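Local atomic coordinates of oxalate biosynthetic component 1 (PDB entry 5IKY), a protein that probably contributes to quorum sensing-dependent oxalate production as a bifunctional enzyme, joining a serine hydrolase of the alpha/beta-hydrolase type to an additional lyase activity. Residues A[451-457]-A[477-481]; A[471-475]-A[500-504]. All coordinates share one frame; numbering follows the deposited sequence.

Interaction 1: A[451-457]-A[477-481]; sequences LLPGPFQ and EDALN. With MG (magnesium ion), chain B.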
ATOM      1  N   LEU A 451      -8.244  20.003 -11.788  1.00 45.32           N
ATOM      2  CA  LEU A 451      -7.812  20.502 -10.490  1.00 64.64           C
ATOM      3  C   LEU A 451      -8.500  21.834 -10.212  1.00 60.17           C
ATOM      4  O   LEU A 451      -8.834  22.577 -11.133  1.00 58.70           O
ATOM      5  CB  LEU A 451      -6.285  20.646 -10.431  1.00 55.48           C
ATOM      6  CG  LEU A 451      -5.572  21.816 -11.116  1.00 62.28           C
ATOM      7  CD1 LEU A 451      -5.484  23.036 -10.203  1.00 60.26           C
ATOM      8  CD2 LEU A 451      -4.185  21.387 -11.551  1.00 47.47           C
ATOM      9  N   LEU A 452      -8.721  22.125  -8.937  1.00 68.63           N
ATOM     10  CA  LEU A 452      -9.291  23.400  -8.528  1.00 43.46           C
ATOM     11  C   LEU A 452      -8.577  23.893  -7.274  1.00 54.32           C
ATOM     12  O   LEU A 452      -8.356  23.122  -6.342  1.00 69.86           O
ATOM     13  CB  LEU A 452     -10.796  23.270  -8.282  1.00 44.31           C
ATOM     14  CG  LEU A 452     -11.692  23.074  -9.507  1.00 48.04           C
ATOM     15  CD1 LEU A 452     -13.128  22.822  -9.084  1.00 59.71           C
ATOM     16  CD2 LEU A 452     -11.617  24.284 -10.419  1.00 53.27           C
ATOM     17  N   PRO A 453      -8.209  25.184  -7.253  1.00 73.70           N
ATOM     18  CA  PRO A 453      -7.462  25.799  -6.150  1.00 63.47           C
ATOM     19  C   PRO A 453      -8.338  26.230  -4.975  1.00 56.69           C
ATOM     20  O   PRO A 453      -9.396  26.823  -5.183  1.00 86.25           O
ATOM     21  CB  PRO A 453      -6.823  27.019  -6.814  1.00 58.36           C
ATOM     22  CG  PRO A 453      -7.812  27.413  -7.861  1.00 58.86           C
ATOM     23  CD  PRO A 453      -8.425  26.127  -8.366  1.00 51.54           C
ATOM     24  N   GLY A 454      -7.903  25.910  -3.759  1.00 69.94           N
ATOM     25  CA  GLY A 454      -8.537  26.400  -2.545  1.00 64.89           C
ATOM     26  C   GLY A 454     -10.019  26.116  -2.363  1.00 65.90           C
ATOM     27  O   GLY A 454     -10.432  24.959  -2.289  1.00 83.71           O
ATOM     28  N   PRO A 455     -10.828  27.184  -2.284  1.00 73.30           N
ATOM     29  CA  PRO A 455     -12.266  27.140  -1.980  1.00 79.01           C
ATOM     30  C   PRO A 455     -13.104  26.402  -3.021  1.00 73.77           C
ATOM     31  O   PRO A 455     -14.120  25.800  -2.672  1.00 75.86           O
ATOM     32  CB  PRO A 455     -12.661  28.624  -1.942  1.00 68.50           C
ATOM     33  CG  PRO A 455     -11.383  29.362  -1.719  1.00 59.73           C
ATOM     34  CD  PRO A 455     -10.347  28.566  -2.445  1.00 58.59           C
ATOM     35  N   PHE A 456     -12.682  26.448  -4.280  1.00 58.65           N
ATOM     36  CA  PHE A 456     -13.459  25.873  -5.375  1.00 55.62           C
ATOM     37  C   PHE A 456     -13.500  24.343  -5.337  1.00 58.54           C
ATOM     38  O   PHE A 456     -14.219  23.720  -6.118  1.00 75.44           O
ATOM     39  CB  PHE A 456     -12.895  26.341  -6.720  1.00 52.45           C
ATOM     40  CG  PHE A 456     -12.880  27.834  -6.884  1.00 61.55           C
ATOM     41  CD1 PHE A 456     -13.959  28.494  -7.448  1.00 69.15           C
ATOM     42  CD2 PHE A 456     -11.789  28.580  -6.464  1.00 62.40           C
ATOM     43  CE1 PHE A 456     -13.949  29.870  -7.594  1.00 72.12           C
ATOM     44  CE2 PHE A 456     -11.775  29.955  -6.607  1.00 60.76           C
ATOM     45  CZ  PHE A 456     -12.857  30.600  -7.172  1.00 66.71           C
ATOM     46  N   GLN A 457     -12.735  23.740  -4.429  1.00 53.66           N
ATOM     47  CA  GLN A 457     -12.660  22.282  -4.334  1.00 62.01           C
ATOM     48  C   GLN A 457     -13.993  21.658  -3.933  1.00 70.27           C
ATOM     49  O   GLN A 457     -14.171  20.444  -4.029  1.00 82.63           O
ATOM     50  CB  GLN A 457     -11.564  21.859  -3.350  1.00 56.43           C
ATOM     51  CG  GLN A 457     -10.172  21.881  -3.956  1.00 77.96           C
ATOM     52  CD  GLN A 457      -9.154  21.111  -3.145  1.00 84.65           C
ATOM     53  OE1 GLN A 457      -9.412  20.726  -2.006  1.00 94.78           O
ATOM     54  NE2 GLN A 457      -7.985  20.881  -3.733  1.00 81.44           N
ATOM     55  N   GLU A 477      -0.558  21.272  -2.982  1.00 42.94           N
ATOM     56  CA  GLU A 477      -0.209  22.168  -4.079  1.00 46.61           C
ATOM     57  C   GLU A 477      -1.376  23.073  -4.454  1.00 43.08           C
ATOM     58  O   GLU A 477      -1.187  24.249  -4.768  1.00 65.06           O
ATOM     59  CB  GLU A 477       0.238  21.369  -5.304  1.00 43.11           C
ATOM     60  CG  GLU A 477       0.383  22.207  -6.567  1.00 64.94           C
ATOM     61  CD  GLU A 477       1.159  21.493  -7.659  1.00 60.08           C
ATOM     62  OE1 GLU A 477       1.592  20.345  -7.429  1.00 57.58           O
ATOM     63  OE2 GLU A 477       1.342  22.088  -8.742  1.00 55.37           O
ATOM     64  N   ASP A 478      -2.583  22.521  -4.406  1.00 50.24           N
ATOM     65  CA  ASP A 478      -3.775  23.245  -4.835  1.00 52.63           C
ATOM     66  C   ASP A 478      -4.494  23.914  -3.669  1.00 62.36           C
ATOM     67  O   ASP A 478      -4.888  25.077  -3.758  1.00 74.85           O
ATOM     68  CB  ASP A 478      -4.734  22.299  -5.563  1.00 63.25           C
ATOM     69  CG  ASP A 478      -4.086  21.608  -6.751  1.00 67.59           C
ATOM     70  OD1 ASP A 478      -3.108  22.157  -7.306  1.00 68.22           O
ATOM     71  OD2 ASP A 478      -4.560  20.518  -7.134  1.00 64.04           O
ATOM     72  N   ALA A 479      -4.667  23.175  -2.577  1.00 59.89           N
ATOM     73  CA  ALA A 479      -5.387  23.684  -1.416  1.00 47.15           C
ATOM     74  C   ALA A 479      -4.761  23.190  -0.120  1.00 55.13           C
ATOM     75  O   ALA A 479      -4.279  22.060  -0.048  1.00 61.37           O
ATOM     76  CB  ALA A 479      -6.851  23.279  -1.483  1.00 57.16           C
ATOM     77  N   LEU A 480      -4.780  24.036   0.904  1.00 61.70           N
ATOM     78  CA  LEU A 480      -4.170  23.699   2.184  1.00 53.54           C
ATOM     79  C   LEU A 480      -5.200  23.262   3.218  1.00 47.21           C
ATOM     80  O   LEU A 480      -4.844  22.818   4.308  1.00 57.60           O
ATOM     81  CB  LEU A 480      -3.373  24.885   2.723  1.00 53.46           C
ATOM     82  CG  LEU A 480      -2.198  25.364   1.871  1.00 62.65           C
ATOM     83  CD1 LEU A 480      -1.445  26.477   2.590  1.00 43.77           C
ATOM     84  CD2 LEU A 480      -1.270  24.204   1.527  1.00 42.39           C
ATOM     85  N   ASN A 481      -6.478  23.392   2.875  1.00 49.49           N
ATOM     86  CA  ASN A 481      -7.547  23.010   3.789  1.00 54.80           C
ATOM     87  C   ASN A 481      -8.256  21.738   3.346  1.00 52.87           C
ATOM     88  O   ASN A 481      -8.057  21.258   2.229  1.00 50.88           O
ATOM     89  CB  ASN A 481      -8.567  24.142   3.924  1.00 46.44           C
ATOM     90  CG  ASN A 481      -7.935  25.451   4.345  1.00 60.83           C
ATOM     91  OD1 ASN A 481      -6.928  25.470   5.054  1.00 72.74           O
ATOM     92  ND2 ASN A 481      -8.530  26.557   3.914  1.00 55.47           N
TER
HETATM   93 MG    MG B1201       2.619  21.354 -10.600  1.00 54.40          MG
HETATM   94  O   HOH W   1      -7.267  20.315  -7.091  1.00 57.66           O
HETATM   95  O   HOH W   2       3.821  21.685 -12.858  1.00 65.98           O
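At the C-terminal rim of the TIM-barrel domain, the loops leaving the neighbouring parallel strands 446-451 and 471-474 are joined where Gly454 N donates to Asp478 O at 3.1 Å. The N-H...O angle is 148°, and the donor sits 49° out of the carbonyl plane, so the bond approaches the oxygen from above. The same oxygen receives a CA-H...O contact from Pro453 CA at 3.6 Å.

The Asp478 side chain leans over Leu451, the two crossing at about a right angle. With chi1 at -57°, CG lies beside its own backbone N, which brings OD2 to 3.7 Å from Leu451 CB, while OD1 lies 3.8 Å from Leu451 CD1. OD1 also forms a salt bridge with Arg473, and OD2 is linked to 451-457 through water 1, 2.7 Å from OD2 and 3.0 Å from Leu452 N.

On the other flank, the extended Gln457 side chain lays its amide against the Ala479 methyl, NE2 lying 3.5 Å from CB; its plane is almost perpendicular to the Asp478 carboxylate. NE2 also makes a weak bond back to Leu452 O within its own loop.

Next to this seam, the extended Glu477 side chain, which does not touch 451-457, binds the magnesium ion through OE2 at 2.4 Å. His227 is a further ligand; the metal site thus lies at the C-terminal ends of the strands, as is usual for TIM-barrel active sites.

Interaction 2: A[471-475]-A[500-504]; sequences GIRVG and QVRWL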
ATOM      1  N   GLY A 471     -10.171  11.934 -14.547  1.00 45.65           N
ATOM      2  CA  GLY A 471      -9.409  12.028 -13.318  1.00 45.45           C
ATOM      3  C   GLY A 471      -9.656  13.292 -12.520  1.00 49.61           C
ATOM      4  O   GLY A 471     -10.083  14.313 -13.054  1.00 46.85           O
ATOM      5  N   ILE A 472      -9.390  13.208 -11.221  1.00 52.82           N
ATOM      6  CA  ILE A 472      -9.506  14.353 -10.328  1.00 43.06           C
ATOM      7  C   ILE A 472      -8.210  14.514  -9.545  1.00 48.64           C
ATOM      8  O   ILE A 472      -7.663  13.534  -9.036  1.00 48.34           O
ATOM      9  CB  ILE A 472     -10.685  14.196  -9.348  1.00 45.91           C
ATOM     10  CG1 ILE A 472     -11.999  14.015 -10.108  1.00 50.07           C
ATOM     11  CG2 ILE A 472     -10.777  15.392  -8.428  1.00 48.03           C
ATOM     12  CD1 ILE A 472     -13.198  13.795  -9.208  1.00 46.23           C
ATOM     13  N   ARG A 473      -7.714  15.743  -9.456  1.00 50.61           N
ATOM     14  CA  ARG A 473      -6.481  16.008  -8.725  1.00 55.40           C
ATOM     15  C   ARG A 473      -6.723  16.797  -7.439  1.00 55.10           C
ATOM     16  O   ARG A 473      -7.496  17.753  -7.423  1.00 47.71           O
ATOM     17  CB  ARG A 473      -5.490  16.766  -9.606  1.00 45.76           C
ATOM     18  CG  ARG A 473      -4.240  17.206  -8.866  1.00 58.91           C
ATOM     19  CD  ARG A 473      -3.242  17.816  -9.812  1.00 46.54           C
ATOM     20  NE  ARG A 473      -2.727  19.084  -9.313  1.00 57.37           N
ATOM     21  CZ  ARG A 473      -1.696  19.716  -9.858  1.00 63.69           C
ATOM     22  NH1 ARG A 473      -1.099  19.195 -10.918  1.00 49.96           N
ATOM     23  NH2 ARG A 473      -1.277  20.872  -9.365  1.00 56.97           N
ATOM     24  N   VAL A 474      -6.061  16.379  -6.363  1.00 46.22           N
ATOM     25  CA  VAL A 474      -6.045  17.128  -5.108  1.00 47.75           C
ATOM     26  C   VAL A 474      -4.624  17.169  -4.546  1.00 48.48           C
ATOM     27  O   VAL A 474      -3.710  16.558  -5.100  1.00 50.28           O
ATOM     28  CB  VAL A 474      -6.992  16.517  -4.052  1.00 51.83           C
ATOM     29  CG1 VAL A 474      -8.442  16.686  -4.466  1.00 47.24           C
ATOM     30  CG2 VAL A 474      -6.663  15.049  -3.821  1.00 40.31           C
ATOM     31  N   GLY A 475      -4.440  17.885  -3.443  1.00 49.71           N
ATOM     32  CA  GLY A 475      -3.135  17.970  -2.812  1.00 44.88           C
ATOM     33  C   GLY A 475      -2.845  19.344  -2.243  1.00 50.19           C
ATOM     34  O   GLY A 475      -3.552  20.309  -2.535  1.00 52.26           O
ATOM     35  N   GLN A 500      -6.632  14.843   2.169  1.00 44.46           N
ATOM     36  CA  GLN A 500      -7.521  15.319   1.115  1.00 53.73           C
ATOM     37  C   GLN A 500      -7.939  14.206   0.156  1.00 60.38           C
ATOM     38  O   GLN A 500      -9.060  14.210  -0.355  1.00 47.01           O
ATOM     39  CB  GLN A 500      -6.851  16.454   0.340  1.00 44.44           C
ATOM     40  CG  GLN A 500      -6.720  17.741   1.138  1.00 49.48           C
ATOM     41  CD  GLN A 500      -5.704  18.688   0.539  1.00 57.54           C
ATOM     42  OE1 GLN A 500      -4.783  18.263  -0.155  1.00 49.26           O
ATOM     43  NE2 GLN A 500      -5.865  19.981   0.804  1.00 52.31           N
ATOM     44  N   VAL A 501      -7.040  13.256  -0.091  1.00 45.79           N
ATOM     45  CA  VAL A 501      -7.367  12.101  -0.918  1.00 52.35           C
ATOM     46  C   VAL A 501      -8.442  11.264  -0.232  1.00 53.86           C
ATOM     47  O   VAL A 501      -9.357  10.754  -0.877  1.00 53.31           O
ATOM     48  CB  VAL A 501      -6.127  11.230  -1.200  1.00 40.42           C
ATOM     49  CG1 VAL A 501      -6.520   9.968  -1.947  1.00 40.35           C
ATOM     50  CG2 VAL A 501      -5.100  12.015  -1.998  1.00 57.66           C
ATOM     51  N   ARG A 502      -8.328  11.144   1.087  1.00 51.72           N
ATOM     52  CA  ARG A 502      -9.312  10.419   1.878  1.00 47.21           C
ATOM     53  C   ARG A 502     -10.681  11.077   1.763  1.00 49.31           C
ATOM     54  O   ARG A 502     -11.695  10.404   1.575  1.00 57.79           O
ATOM     55  CB  ARG A 502      -8.883  10.350   3.343  1.00 43.56           C
ATOM     56  CG  ARG A 502      -9.849   9.584   4.229  1.00 44.51           C
ATOM     57  CD  ARG A 502      -9.385   9.574   5.675  1.00 45.97           C
ATOM     58  NE  ARG A 502     -10.241   8.736   6.508  1.00 86.41           N
ATOM     59  CZ  ARG A 502     -10.068   7.428   6.673  1.00 95.09           C
ATOM     60  NH1 ARG A 502      -9.071   6.807   6.058  1.00 95.59           N
ATOM     61  NH2 ARG A 502     -10.895   6.740   7.450  1.00 92.32           N
ATOM     62  N   TRP A 503     -10.698  12.400   1.875  1.00 50.87           N
ATOM     63  CA  TRP A 503     -11.928  13.165   1.735  1.00 44.75           C
ATOM     64  C   TRP A 503     -12.546  12.966   0.352  1.00 51.97           C
ATOM     65  O   TRP A 503     -13.751  12.747   0.229  1.00 58.72           O
ATOM     66  CB  TRP A 503     -11.665  14.651   1.988  1.00 44.86           C
ATOM     67  CG  TRP A 503     -12.777  15.540   1.527  1.00 50.11           C
ATOM     68  CD1 TRP A 503     -13.908  15.867   2.221  1.00 51.28           C
ATOM     69  CD2 TRP A 503     -12.871  16.212   0.266  1.00 45.24           C
ATOM     70  NE1 TRP A 503     -14.698  16.703   1.469  1.00 57.89           N
ATOM     71  CE2 TRP A 503     -14.085  16.929   0.265  1.00 63.19           C
ATOM     72  CE3 TRP A 503     -12.047  16.277  -0.862  1.00 63.61           C
ATOM     73  CZ2 TRP A 503     -14.493  17.703  -0.821  1.00 54.22           C
ATOM     74  CZ3 TRP A 503     -12.454  17.046  -1.940  1.00 57.24           C
ATOM     75  CH2 TRP A 503     -13.665  17.748  -1.910  1.00 53.97           C
ATOM     76  N   LEU A 504     -11.714  13.039  -0.682  1.00 47.95           N
ATOM     77  CA  LEU A 504     -12.176  12.867  -2.056  1.00 52.22           C
ATOM     78  C   LEU A 504     -12.711  11.459  -2.297  1.00 61.45           C
ATOM     79  O   LEU A 504     -13.736  11.280  -2.956  1.00 57.60           O
ATOM     80  CB  LEU A 504     -11.046  13.172  -3.042  1.00 61.92           C
ATOM     81  CG  LEU A 504     -11.362  12.985  -4.529  1.00 52.54           C
ATOM     82  CD1 LEU A 504     -12.568  13.816  -4.932  1.00 47.96           C
ATOM     83  CD2 LEU A 504     -10.158  13.337  -5.387  1.00 53.85           C
TER
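Gln500 NE2 is held by two backbone carbonyls, those of Ala479 and Asn481, and this double grip fixes the amide so that OE1 faces the backbone of Gly475. NE2 can donate to both carbonyl oxygens, which supports the assigned orientation of the amide. OE1 comes to 3.0 Å from Gly475 C, a close approach to the carbonyl carbon; it lies 3.4 Å from Gly475 O, but both are acceptors and no bond joins them. The side chain reaches there by an extended course beyond CG, starting from a chi1 of -70° that sets CG beside the backbone N.

The remainder of the contact is apolar and buried. Strand 471-474 is the last of the eight barrel strands, and helix 497-510 packs on its outer surface: the axes of strand 471-474 and of helical residues 500-504 approach to 9.2 Å and run at 144°, the largely antiparallel setting of strand and helix in a beta/alpha barrel. Ile472 and Val474 point at the helix, whereas the intervening Arg473 points away from it.

Leu504, with CG anti to its own N (chi1 178°), rests CD2 against both strand side chains, over the gap between them, 3.7 Å from Ile472 CG2 and 3.9 Å from Val474 CG1. The second branch of Val474 turns toward the preceding helical turn, where its CG2 meets Val501 CG2 at 3.9 Å, and Val474 CB lies 4.4 Å from Gln500 CB. Helix 460-466 closes over the same strand face, with Leu460 touching both Ile472 and Val474 and Val461 reaching Leu504.

The two contacts, with centres about 10 Å apart, alternate along the chain, and 477-481 follows 471-475 with one residue between. The two are joined directly: Gln500 NE2 of interaction 2 lies 2.8 Å from Ala479 O and 2.9 Å from Asn481 O of interaction 1, both probable hydrogen bonds. Two packing contacts add to this: Leu451 CD2 lies 3.4 Å from the guanidinium carbon Arg473 CZ, and Gln457 O lies 3.5 Å from Trp503 CH2. Arg473, turned away from the helix, also relates interaction 2 to the metal site, through a long, weak ion pair with OE1 of the magnesium ligand Glu477.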